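Local atomic coordinates of YncI copper-binding domain-containing protein (Nocardia farcinica, PDB entry 3ESM), a protein that is of unknown function but adopts an immunoglobulin-like fold and may bind copper. Residues A[31-36]-A[107-112]. The protein carries 2 engineered substitutions. Numbering follows the deposited sequence.
Engineered in segment 31-36: Met36 (natural residue Leu).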
ATOM      1  N   ALA A  31      13.632   6.623   4.449  1.00 31.05           N
ATOM      2  CA  ALA A  31      12.671   6.096   3.457  1.00 29.11           C
ATOM      3  C   ALA A  31      11.671   7.194   3.069  1.00 27.85           C
ATOM      4  O   ALA A  31      11.424   8.122   3.853  1.00 28.16           O
ATOM      5  CB  ALA A  31      11.948   4.923   4.054  1.00 28.72           C
ATOM      6  N   ALA A  32      11.096   7.082   1.864  1.00 26.34           N
ATOM      7  CA  ALA A  32      10.215   8.122   1.328  1.00 24.71           C
ATOM      8  C   ALA A  32       8.796   7.571   1.217  1.00 23.65           C
ATOM      9  O   ALA A  32       8.628   6.360   1.127  1.00 23.89           O
ATOM     10  CB  ALA A  32      10.705   8.520  -0.055  1.00 25.22           C
ATOM     11  N   THR A  33       7.794   8.435   1.256  1.00 22.67           N
ATOM     12  CA  THR A  33       6.425   7.963   1.070  1.00 21.55           C
ATOM     13  C   THR A  33       6.192   7.753  -0.436  1.00 22.91           C
ATOM     14  O   THR A  33       6.336   8.700  -1.225  1.00 22.98           O
ATOM     15  CB  THR A  33       5.396   8.972   1.565  1.00 23.59           C
ATOM     16  OG1 THR A  33       5.570   9.140   2.979  1.00 25.57           O
ATOM     17  CG2 THR A  33       3.972   8.454   1.271  1.00 23.17           C
ATOM     18  N   THR A  34       5.763   6.542  -0.784  1.00 21.06           N
ATOM     19  CA  THR A  34       5.528   6.168  -2.204  1.00 21.44           C
ATOM     20  C   THR A  34       4.092   5.828  -2.568  1.00 22.99           C
ATOM     21  O   THR A  34       3.740   5.770  -3.759  1.00 22.83           O
ATOM     22  CB  THR A  34       6.411   4.994  -2.631  1.00 22.67           C
ATOM     23  OG1 THR A  34       6.115   3.851  -1.806  1.00 23.81           O
ATOM     24  CG2 THR A  34       7.891   5.402  -2.499  1.00 26.50           C
ATOM     25  N   ALA A  35       3.236   5.668  -1.566  1.00 21.95           N
ATOM     26  CA  ALA A  35       1.796   5.507  -1.862  1.00 21.42           C
ATOM     27  C   ALA A  35       0.992   5.872  -0.627  1.00 23.20           C
ATOM     28  O   ALA A  35       1.488   5.808   0.510  1.00 22.24           O
ATOM     29  CB  ALA A  35       1.492   4.091  -2.251  1.00 22.02           C
ATOM     30  N   MET A  36      -0.246   6.241  -0.868  1.00 22.57           N
ATOM     31  CA  MET A  36      -1.171   6.527   0.229  1.00 23.26           C
ATOM     32  C   MET A  36      -2.520   5.964  -0.150  1.00 23.21           C
ATOM     33  O   MET A  36      -3.024   6.287  -1.229  1.00 22.59           O
ATOM     34  CB  MET A  36      -1.277   8.045   0.406  1.00 23.68           C
ATOM     35  CG  MET A  36      -2.294   8.507   1.435  1.00 28.17           C
ATOM     36  SD  MET A  36      -1.741   8.203   3.154  1.00 27.84           S
ATOM     37  CE  MET A  36      -0.031   8.332   2.936  1.00 29.05           C
ATOM     38  N   GLN A 107      -0.102   4.251   4.735  1.00 21.95           N
ATOM     39  CA  GLN A 107       0.991   5.010   4.083  1.00 22.45           C
ATOM     40  C   GLN A 107       2.141   4.071   3.773  1.00 22.93           C
ATOM     41  O   GLN A 107       2.719   3.486   4.682  1.00 23.42           O
ATOM     42  CB  GLN A 107       1.478   6.100   5.055  1.00 22.84           C
ATOM     43  CG  GLN A 107       2.603   7.001   4.533  1.00 25.30           C
ATOM     44  CD  GLN A 107       3.109   7.945   5.641  1.00 27.37           C
ATOM     45  OE1 GLN A 107       2.591   7.897   6.758  1.00 29.89           O
ATOM     46  NE2 GLN A 107       4.087   8.804   5.331  1.00 23.30           N
ATOM     47  N   THR A 108       2.527   3.953   2.498  1.00 21.52           N
ATOM     48  CA  THR A 108       3.589   3.054   2.125  1.00 21.99           C
ATOM     49  C   THR A 108       4.891   3.815   1.972  1.00 22.04           C
ATOM     50  O   THR A 108       4.902   4.895   1.336  1.00 21.53           O
ATOM     51  CB  THR A 108       3.274   2.380   0.756  1.00 22.48           C
ATOM     52  OG1 THR A 108       2.089   1.558   0.858  1.00 21.80           O
ATOM     53  CG2 THR A 108       4.444   1.536   0.306  1.00 25.37           C
ATOM     54  N   TYR A 109       5.976   3.224   2.500  1.00 23.05           N
ATOM     55  CA  TYR A 109       7.326   3.788   2.369  1.00 22.49           C
ATOM     56  C   TYR A 109       8.173   2.994   1.412  1.00 22.82           C
ATOM     57  O   TYR A 109       7.913   1.810   1.185  1.00 22.24           O
ATOM     58  CB  TYR A 109       8.016   3.779   3.719  1.00 23.69           C
ATOM     59  CG  TYR A 109       7.554   4.893   4.627  1.00 23.12           C
ATOM     60  CD1 TYR A 109       8.312   6.046   4.764  1.00 27.14           C
ATOM     61  CD2 TYR A 109       6.388   4.772   5.379  1.00 26.31           C
ATOM     62  CE1 TYR A 109       7.938   7.043   5.610  1.00 27.75           C
ATOM     63  CE2 TYR A 109       6.012   5.776   6.259  1.00 28.76           C
ATOM     64  CZ  TYR A 109       6.796   6.912   6.363  1.00 30.42           C
ATOM     65  OH  TYR A 109       6.460   7.954   7.213  1.00 31.37           O
ATOM     66  N   SER A 110       9.180   3.663   0.849  1.00 22.67           N
ATOM     67  CA  SER A 110      10.055   3.043  -0.127  1.00 24.08           C
ATOM     68  C   SER A 110      10.782   1.801   0.361  1.00 24.98           C
ATOM     69  O   SER A 110      11.241   0.984  -0.463  1.00 25.59           O
ATOM     70  CB  SER A 110      11.073   4.067  -0.572  1.00 24.23           C
ATOM     71  OG  SER A 110      11.769   4.591   0.544  1.00 26.84           O
ATOM     72  N   ASP A 111      10.956   1.680   1.672  1.00 26.14           N
ATOM     73  CA  ASP A 111      11.651   0.497   2.239  1.00 28.20           C
ATOM     74  C   ASP A 111      10.734  -0.703   2.475  1.00 27.70           C
ATOM     75  O   ASP A 111      11.152  -1.729   3.070  1.00 29.05           O
ATOM     76  CB  ASP A 111      12.380   0.863   3.545  1.00 29.38           C
ATOM     77  CG  ASP A 111      11.441   1.305   4.639  1.00 32.45           C
ATOM     78  OD1 ASP A 111      10.203   1.209   4.461  1.00 31.87           O
ATOM     79  OD2 ASP A 111      11.955   1.791   5.695  1.00 37.13           O
ATOM     80  N   GLY A 112       9.484  -0.590   2.028  1.00 27.04           N
ATOM     81  CA  GLY A 112       8.548  -1.692   2.131  1.00 26.55           C
ATOM     82  C   GLY A 112       7.589  -1.613   3.312  1.00 26.30           C
ATOM     83  O   GLY A 112       6.608  -2.350   3.348  1.00 26.59           O
TER
HETATM   84  O   HOH W   1       7.303   1.438  -1.592  1.00 38.87           O
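Thr34 and Ala35 both lie across from Thr108, the signature of a classic beta bulge in an antiparallel strand pair of this immunoglobulin-like domain. The local strand axes run at 154°, and the pairs Thr33–Tyr109 and Met36–Gln107, both non-hydrogen-bonded, bracket the shift in register. Thr108 O serves both bulge amides: Thr34 N binds it at 2.8 Å, whereas the bond from Ala35 N is weak at 3.4 Å. Thr108 N returns a bond to Ala35 O.

The tight part is the buried face carrying Thr33, Met36, Gln107 and Tyr109. With CG anti to the backbone N and an extended chain beyond it, Gln107 crosses Thr33 at about a right angle and donates from NE2 to Thr33 OG1 at 2.8 Å, the acceptor only 3° out of the amide plane. Its polar end is further gripped by Pro25 O at NE2 and Trp117 NE1 at OE1. The engineered Met36 brings CE to 3.4 Å from Gln107 CG. Thr33 OG1 also sits over one face of the Tyr109 ring, towards its rim, while Tyr109 OH bonds to Glu27 N.

The other face, bearing Ala35 and Thr108, is partly exposed, and its side chains meet more loosely: Ala35 CB comes no closer than 3.9 Å to Thr108 CB, and Thr37 of the second subunit packs on Thr108. A water bridges Thr34 OG1 and Tyr109 O nearby.

Beyond the strands, a type I turn from Tyr109 to Gly112 leads the chain on towards strand 114-117. Ser110 N donates to Ala32 O, and Ser110 OG, placed between its own backbone N and carbonyl carbon, accepts a hydrogen bond from Ala32 N at 2.9 Å, nearly straight at 170°.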